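Local coordinates for FAA hydrolase family protein (PDB 6J5Y) that probably hydrolyses fumarylpyruvate to fumarate and pyruvate at a metal-dependent active site of the FAH superfamily, seen here with manganese and pyruvate bound, at residues N32-A35 with H36-M40; G41-P44 with E45-P48; T115-D118 with L119-M123. One frame throughout, in Å; residues are numbered along the deposited sequence.

In the fold
Contact 1 spans the short helix 34-39 and contact 3 covers the start of helix 117-126; both are partly buried. Contact 2 lies on the surface, in the loop between helix 34-39 and strand 50-54. Contacts 1 and 2 follow one another along the chain and touch: Pro44 packs on Ala34, Ala37 and Arg38 of helix 34-39. Contact 3 is separate, with its centre about 17 Å from that of contact 1. Contact 1 brings His36 to the bound pyruvate. Contact 3 reaches the metal site through Arg117, which pairs with the manganese ligand Glu82. The His36-Glu39 pair and Arg117 probably help to order the pocket, whereas in contact 2 the Asp43 carboxylate mainly shapes a turn.

Contact 1: residues N32-A35 with H36-M40; sequences NYAA and HAREM
Tyr33 and Ala37 open helix 34-39 with a backbone bond, Ala37 N to Tyr33 O at 3.0 Å. Tyr33 is the N-cap residue. The next two bonds of the first turns run from Arg38 N to Ala34 O at 3.0 Å and from Glu39 N to Ala35 O at 3.1 Å.

Side-chain packing is slight. The Arg38 chain bends at chi3 and folds back along the helix. One face of its guanidinium lies over Ala35 CA, 3.5 Å above the plane, and NH2 comes 4.0 Å from Ala35 CB. Tyr33 CB and His36 CB are 4.2 Å apart.

The polar side-chain link is on another side of the helix. His36 ND1 donates to Glu39 OE2 at 2.7 Å. The oxygen lies in the ring plane and uses its anti lone pair. Met40 CG sits over one face of the imidazole. With CG anti to the backbone N (chi1 -179°), the His36 ring is set beside the Glu39 side chain, where ND1 meets OE2.

Glu39 OE2 also accepts from Gly206 N. The carboxylate thus helps fix the rotation of the imidazole, which touches the bound pyruvate in the ligand pocket. Glu39 is thus probably a second-shell residue that orients His36.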
loop_
_atom_site.group_PDB
_atom_site.type_symbol
_atom_site.label_atom_id
_atom_site.label_comp_id
_atom_site.label_asym_id
_atom_site.label_seq_id
_atom_site.Cartn_x
_atom_site.Cartn_y
_atom_site.Cartn_z
ATOM N N ASN A 32 10.565 -0.761 -4.673
ATOM C CA ASN A 32 10.222 -1.906 -5.550
ATOM C C ASN A 32 9.996 -1.474 -6.998
ATOM O O ASN A 32 9.519 -2.298 -7.766
ATOM C CB ASN A 32 8.986 -2.671 -5.063
ATOM C CG ASN A 32 9.040 -4.136 -5.425
ATOM O OD1 ASN A 32 10.092 -4.645 -5.814
ATOM N ND2 ASN A 32 7.924 -4.831 -5.240
ATOM N N TYR A 33 10.339 -0.239 -7.357
ATOM C CA TYR A 33 10.332 0.248 -8.755
ATOM C C TYR A 33 11.690 0.908 -8.967
ATOM O O TYR A 33 12.010 1.794 -8.166
ATOM C CB TYR A 33 9.180 1.223 -9.008
ATOM C CG TYR A 33 7.789 0.629 -9.048
ATOM C CD1 TYR A 33 7.093 0.366 -7.881
ATOM C CD2 TYR A 33 7.141 0.379 -10.248
ATOM C CE1 TYR A 33 5.801 -0.134 -7.901
ATOM C CE2 TYR A 33 5.844 -0.120 -10.285
ATOM C CZ TYR A 33 5.172 -0.385 -9.101
ATOM O OH TYR A 33 3.900 -0.903 -9.101
ATOM N N ALA A 34 12.444 0.474 -9.973
ATOM C CA ALA A 34 13.834 0.933 -10.215
ATOM C C ALA A 34 13.849 2.460 -10.309
ATOM O O ALA A 34 14.685 3.083 -9.639
ATOM C CB ALA A 34 14.392 0.281 -11.467
ATOM N N ALA A 35 12.910 3.050 -11.059
ATOM C CA ALA A 35 12.846 4.516 -11.296
ATOM C C ALA A 35 12.664 5.233 -9.955
ATOM O O ALA A 35 13.345 6.246 -9.734
ATOM C CB ALA A 35 11.758 4.853 -12.292
ATOM N N HIS A 36 11.804 4.726 -9.066
ATOM C CA HIS A 36 11.601 5.303 -7.705
ATOM C C HIS A 36 12.867 5.172 -6.845
ATOM O O HIS A 36 13.238 6.168 -6.190
ATOM C CB HIS A 36 10.413 4.653 -6.988
ATOM C CG HIS A 36 10.171 5.239 -5.640
ATOM N ND1 HIS A 36 9.987 6.592 -5.450
ATOM C CD2 HIS A 36 10.110 4.671 -4.417
ATOM C CE1 HIS A 36 9.813 6.825 -4.161
ATOM N NE2 HIS A 36 9.875 5.663 -3.512
ATOM N N ALA A 37 13.490 3.988 -6.805
ATOM C CA ALA A 37 14.773 3.759 -6.089
ATOM C C ALA A 37 15.795 4.829 -6.496
ATOM O O ALA A 37 16.396 5.454 -5.583
ATOM C CB ALA A 37 15.299 2.359 -6.356
ATOM N N ARG A 38 15.968 5.043 -7.806
ATOM C CA ARG A 38 16.936 6.017 -8.389
ATOM C C ARG A 38 16.584 7.441 -7.937
ATOM O O ARG A 38 17.516 8.166 -7.510
ATOM C CB ARG A 38 16.977 5.931 -9.919
ATOM C CG ARG A 38 17.832 4.795 -10.466
ATOM C CD ARG A 38 18.127 4.947 -11.958
ATOM N NE ARG A 38 17.116 5.748 -12.650
ATOM C CZ ARG A 38 16.071 5.279 -13.336
ATOM N NH1 ARG A 38 15.863 3.979 -13.474
ATOM N NH2 ARG A 38 15.226 6.131 -13.889
ATOM N N GLU A 39 15.304 7.841 -7.986
ATOM C CA GLU A 39 14.896 9.229 -7.610
ATOM C C GLU A 39 15.157 9.460 -6.109
ATOM O O GLU A 39 15.375 10.617 -5.715
ATOM C CB GLU A 39 13.454 9.526 -8.045
ATOM C CG GLU A 39 12.377 9.076 -7.081
ATOM C CD GLU A 39 10.957 9.539 -7.386
ATOM O OE1 GLU A 39 10.790 10.563 -8.083
ATOM O OE2 GLU A 39 10.014 8.889 -6.904
ATOM N N MET A 40 15.175 8.404 -5.294
ATOM C CA MET A 40 15.426 8.517 -3.831
ATOM C C MET A 40 16.930 8.435 -3.546
ATOM O O MET A 40 17.286 8.563 -2.378
ATOM C CB MET A 40 14.661 7.438 -3.063
ATOM C CG MET A 40 13.158 7.569 -3.260
ATOM S SD MET A 40 12.476 9.116 -2.572
ATOM C CE MET A 40 11.510 9.755 -3.935
#

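Contact 2: residues G41-P44 with E45-P48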
loop_
_atom_site.group_PDB
_atom_site.type_symbol
_atom_site.label_atom_id
_atom_site.label_comp_id
_atom_site.label_asym_id
_atom_site.label_seq_id
_atom_site.Cartn_x
_atom_site.Cartn_y
_atom_site.Cartn_z
ATOM N N GLY A 41 17.753 8.244 -4.584
ATOM C CA GLY A 41 19.227 8.262 -4.517
ATOM C C GLY A 41 19.813 6.882 -4.290
ATOM O O GLY A 41 20.985 6.812 -3.885
ATOM N N PHE A 42 19.064 5.816 -4.571
ATOM C CA PHE A 42 19.506 4.412 -4.344
ATOM C C PHE A 42 19.745 3.712 -5.683
ATOM O O PHE A 42 19.266 4.203 -6.740
ATOM C CB PHE A 42 18.521 3.711 -3.410
ATOM C CG PHE A 42 18.486 4.368 -2.052
ATOM C CD1 PHE A 42 19.482 4.119 -1.123
ATOM C CD2 PHE A 42 17.497 5.288 -1.725
ATOM C CE1 PHE A 42 19.461 4.737 0.120
ATOM C CE2 PHE A 42 17.481 5.916 -0.490
ATOM C CZ PHE A 42 18.460 5.633 0.437
ATOM N N ASP A 43 20.502 2.613 -5.639
ATOM C CA ASP A 43 20.906 1.825 -6.831
ATOM C C ASP A 43 20.135 0.513 -6.821
ATOM O O ASP A 43 20.488 -0.423 -6.102
ATOM C CB ASP A 43 22.421 1.590 -6.871
ATOM C CG ASP A 43 22.875 0.798 -8.085
ATOM O OD1 ASP A 43 22.003 0.303 -8.835
ATOM O OD2 ASP A 43 24.107 0.666 -8.269
ATOM N N PRO A 44 19.096 0.377 -7.667
ATOM C CA PRO A 44 18.211 -0.786 -7.593
ATOM C C PRO A 44 18.878 -2.054 -8.143
ATOM O O PRO A 44 18.307 -3.120 -8.018
ATOM C CB PRO A 44 17.004 -0.353 -8.441
ATOM C CG PRO A 44 17.602 0.624 -9.463
ATOM C CD PRO A 44 18.703 1.339 -8.710
ATOM N N GLU A 45 20.054 -1.882 -8.734
ATOM C CA GLU A 45 20.768 -3.051 -9.282
ATOM C C GLU A 45 21.667 -3.677 -8.211
ATOM O O GLU A 45 21.976 -4.851 -8.334
ATOM C CB GLU A 45 21.571 -2.638 -10.508
ATOM C CG GLU A 45 20.713 -2.367 -11.731
ATOM C CD GLU A 45 21.482 -2.552 -13.023
ATOM O OE1 GLU A 45 20.901 -2.374 -14.100
ATOM O OE2 GLU A 45 22.670 -2.873 -12.927
ATOM N N ARG A 46 22.024 -2.923 -7.181
ATOM C CA ARG A 46 22.977 -3.428 -6.159
ATOM C C ARG A 46 22.336 -3.575 -4.778
ATOM O O ARG A 46 22.968 -4.109 -3.901
ATOM C CB ARG A 46 24.180 -2.496 -6.131
ATOM C CG ARG A 46 25.066 -2.681 -7.347
ATOM C CD ARG A 46 26.457 -3.007 -6.883
ATOM N NE ARG A 46 27.423 -2.279 -7.658
ATOM C CZ ARG A 46 28.612 -1.933 -7.238
ATOM N NH1 ARG A 46 29.004 -2.262 -6.021
ATOM N NH2 ARG A 46 29.398 -1.264 -8.044
ATOM N N GLU A 47 21.121 -3.112 -4.606
ATOM C CA GLU A 47 20.482 -3.287 -3.289
ATOM C C GLU A 47 19.065 -3.776 -3.549
ATOM O O GLU A 47 18.419 -3.212 -4.388
ATOM C CB GLU A 47 20.535 -1.984 -2.503
ATOM C CG GLU A 47 21.924 -1.631 -2.035
ATOM C CD GLU A 47 22.084 -0.286 -1.355
ATOM O OE1 GLU A 47 21.865 0.758 -2.033
ATOM O OE2 GLU A 47 22.401 -0.292 -0.144
ATOM N N PRO A 48 18.543 -4.791 -2.862
ATOM C CA PRO A 48 17.216 -5.234 -3.171
ATOM C C PRO A 48 16.113 -4.438 -2.464
ATOM O O PRO A 48 16.398 -3.548 -1.715
ATOM C CB PRO A 48 17.229 -6.638 -2.568
ATOM C CG PRO A 48 18.085 -6.499 -1.364
ATOM C CD PRO A 48 19.151 -5.515 -1.773
#
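Phe42 and Glu47 meet at the ring edge: Glu47 OE1 lies near the plane of the ring, 4.2 Å from Phe42 CD1. The same ring makes a cation-pi contact with Arg31, a residue of the pyruvate pocket. The second flat group is the Asp43 carboxylate. Glu45 N donates to Asp43 OD1 at 2.9 Å, reaching it from above the carboxylate plane, 40° out of it. The other oxygen, Asp43 OD2, lies against the aliphatic part of Arg46, 3.6 Å from CG. The Arg46 guanidinium is turned 58° from the carboxylate. Asp43 OD2 is 4.5 Å from Arg46 NE and well out of the guanidinium plane, so only the opposite charges are near and no salt bridge forms.

The chain folds round Asp43. Its side-chain bond to Glu45 N makes an Asx turn, with Pro44 at the second position. A chi1 of -179° points the carboxylate along the chain toward that N-H. The backbone closes a beta turn beside it, Arg46 N to Asp43 O at 3.1 Å. A weak bond from Glu47 N reaches the same carbonyl oxygen, also at 3.1 Å. Asp43 therefore accepts one N-H at OD1 and two at its backbone O, the one from Glu47 being weak.

The loop follows helix 34-39, whose C-terminal end is closed by a Schellman motif with Gly41 at positive phi. Pro44 turns back onto Ala34, Ala37 and Arg38 of that helix and also touches Ile177. Pro48 meets Trp178 shortly before strand 50-54 begins.

Contact 3: residues T115-D118 with L119-M123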
loop_
_atom_site.group_PDB
_atom_site.type_symbol
_atom_site.label_atom_id
_atom_site.label_comp_id
_atom_site.label_asym_id
_atom_site.label_seq_id
_atom_site.Cartn_x
_atom_site.Cartn_y
_atom_site.Cartn_z
ATOM N N THR A 115 3.008 8.973 4.011
ATOM C CA THR A 115 4.376 8.916 4.590
ATOM C C THR A 115 4.715 10.266 5.228
ATOM O O THR A 115 4.531 11.258 4.547
ATOM C CB THR A 115 5.403 8.549 3.506
ATOM O OG1 THR A 115 5.079 7.248 3.008
ATOM C CG2 THR A 115 6.824 8.541 4.015
ATOM N N ARG A 116 5.156 10.307 6.498
ATOM C CA ARG A 116 5.779 11.529 7.071
ATOM C C ARG A 116 7.226 11.477 6.606
ATOM O O ARG A 116 8.013 10.862 7.304
ATOM C CB ARG A 116 5.585 11.594 8.587
ATOM C CG ARG A 116 4.109 11.613 8.969
ATOM C CD ARG A 116 3.831 11.939 10.408
ATOM N NE ARG A 116 4.117 10.844 11.318
ATOM C CZ ARG A 116 3.638 10.756 12.549
ATOM N NH1 ARG A 116 3.957 9.718 13.302
ATOM N NH2 ARG A 116 2.832 11.698 13.018
ATOM N N ARG A 117 7.510 11.979 5.406
ATOM C CA ARG A 117 8.825 11.769 4.713
ATOM C C ARG A 117 9.997 12.332 5.547
ATOM O O ARG A 117 11.065 11.655 5.596
ATOM C CB ARG A 117 8.781 12.376 3.307
ATOM C CG ARG A 117 10.052 12.188 2.489
ATOM C CD ARG A 117 10.257 10.764 2.012
ATOM N NE ARG A 117 9.208 10.427 1.065
ATOM C CZ ARG A 117 8.803 9.201 0.732
ATOM N NH1 ARG A 117 9.328 8.117 1.291
ATOM N NH2 ARG A 117 7.834 9.066 -0.152
ATOM N N ASP A 118 9.847 13.513 6.143
ATOM C CA ASP A 118 10.870 14.145 7.036
ATOM C C ASP A 118 11.259 13.158 8.145
ATOM O O ASP A 118 12.489 12.862 8.281
ATOM C CB ASP A 118 10.452 15.523 7.577
ATOM C CG ASP A 118 9.032 15.645 8.128
ATOM O OD1 ASP A 118 8.342 14.614 8.264
ATOM O OD2 ASP A 118 8.612 16.788 8.401
ATOM N N LEU A 119 10.269 12.599 8.845
ATOM C CA LEU A 119 10.499 11.590 9.921
ATOM C C LEU A 119 11.147 10.325 9.342
ATOM O O LEU A 119 12.139 9.845 9.933
ATOM C CB LEU A 119 9.181 11.261 10.634
ATOM C CG LEU A 119 8.503 12.419 11.368
ATOM C CD1 LEU A 119 7.339 11.909 12.213
ATOM C CD2 LEU A 119 9.496 13.198 12.235
ATOM N N GLN A 120 10.602 9.776 8.255
ATOM C CA GLN A 120 11.141 8.536 7.653
ATOM C C GLN A 120 12.621 8.741 7.295
ATOM O O GLN A 120 13.459 7.841 7.557
ATOM C CB GLN A 120 10.295 8.142 6.437
ATOM C CG GLN A 120 10.848 6.924 5.697
ATOM C CD GLN A 120 11.674 7.315 4.496
ATOM O OE1 GLN A 120 11.297 8.202 3.733
ATOM N NE2 GLN A 120 12.817 6.675 4.325
ATOM N N MET A 121 12.940 9.874 6.690
ATOM C CA MET A 121 14.314 10.154 6.195
ATOM C C MET A 121 15.234 10.390 7.390
ATOM O O MET A 121 16.364 9.902 7.341
ATOM C CB MET A 121 14.331 11.337 5.223
ATOM C CG MET A 121 13.747 10.969 3.870
ATOM S SD MET A 121 13.761 12.351 2.679
ATOM C CE MET A 121 15.527 12.457 2.388
ATOM N N ARG A 122 14.759 11.034 8.455
ATOM C CA ARG A 122 15.543 11.199 9.717
ATOM C C ARG A 122 15.879 9.817 10.326
ATOM O O ARG A 122 17.052 9.584 10.706
ATOM C CB ARG A 122 14.796 12.118 10.679
ATOM C CG ARG A 122 15.576 12.488 11.934
ATOM C CD ARG A 122 14.957 13.668 12.655
ATOM N NE ARG A 122 13.958 13.239 13.629
ATOM C CZ ARG A 122 13.027 14.021 14.181
ATOM N NH1 ARG A 122 12.937 15.299 13.838
ATOM N NH2 ARG A 122 12.180 13.516 15.068
ATOM N N MET A 123 14.916 8.901 10.405
ATOM C CA MET A 123 15.177 7.533 10.944
ATOM C C MET A 123 16.175 6.798 10.026
ATOM O O MET A 123 17.155 6.242 10.559
ATOM C CB MET A 123 13.884 6.726 11.104
ATOM C CG MET A 123 12.864 7.392 12.025
ATOM S SD MET A 123 13.412 7.659 13.751
ATOM C CE MET A 123 14.066 9.323 13.600
#
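Arg116 and Leu119 touch at the junction where strand 105-116 passes into helix 117-126. Arg116 is the N-cap residue and the centre of an inverse gamma turn. Gln120 N donates to Arg116 O at 3.0 Å, the first bond of the helix. Met121 N to Arg117 O at 2.8 Å and Arg122 N to Asp118 O at 2.9 Å continue the series.

Leu119 CD1 lies over one face of the Arg116 guanidinium, 3.5 Å from NE. Arg116 NH1 bonds to Ile132 O and NH2 to Ser74 O.

Arg117 and Gln120 run side by side. Arg117 NH1 donates to Gln120 OE1 at 3.1 Å. The oxygen is in the guanidinium plane, but the donor stands above the amide plane, and the two planes are 84° apart. Bends at chi2 (72°) and chi3 curl the Arg117 chain, and Met121 SD packs 3.7 Å from its CG. Thr115 CG2 lies over one face of the Arg117 guanidinium, toward its rim. Arg117 NH2 makes a salt bridge to Glu82.

Asp118 OD1 takes Leu119 N at 2.8 Å and also Thr76 OG1, while OD2 takes Gly77 N.

Thr115 OG1 bonds Lys134 of the pyruvate pocket. Arg117, held by Gln120, pairs with the manganese ligand Glu82. This is consistent with a second-shell role for Arg117 beside the metal and pyruvate site of this FAH-family enzyme.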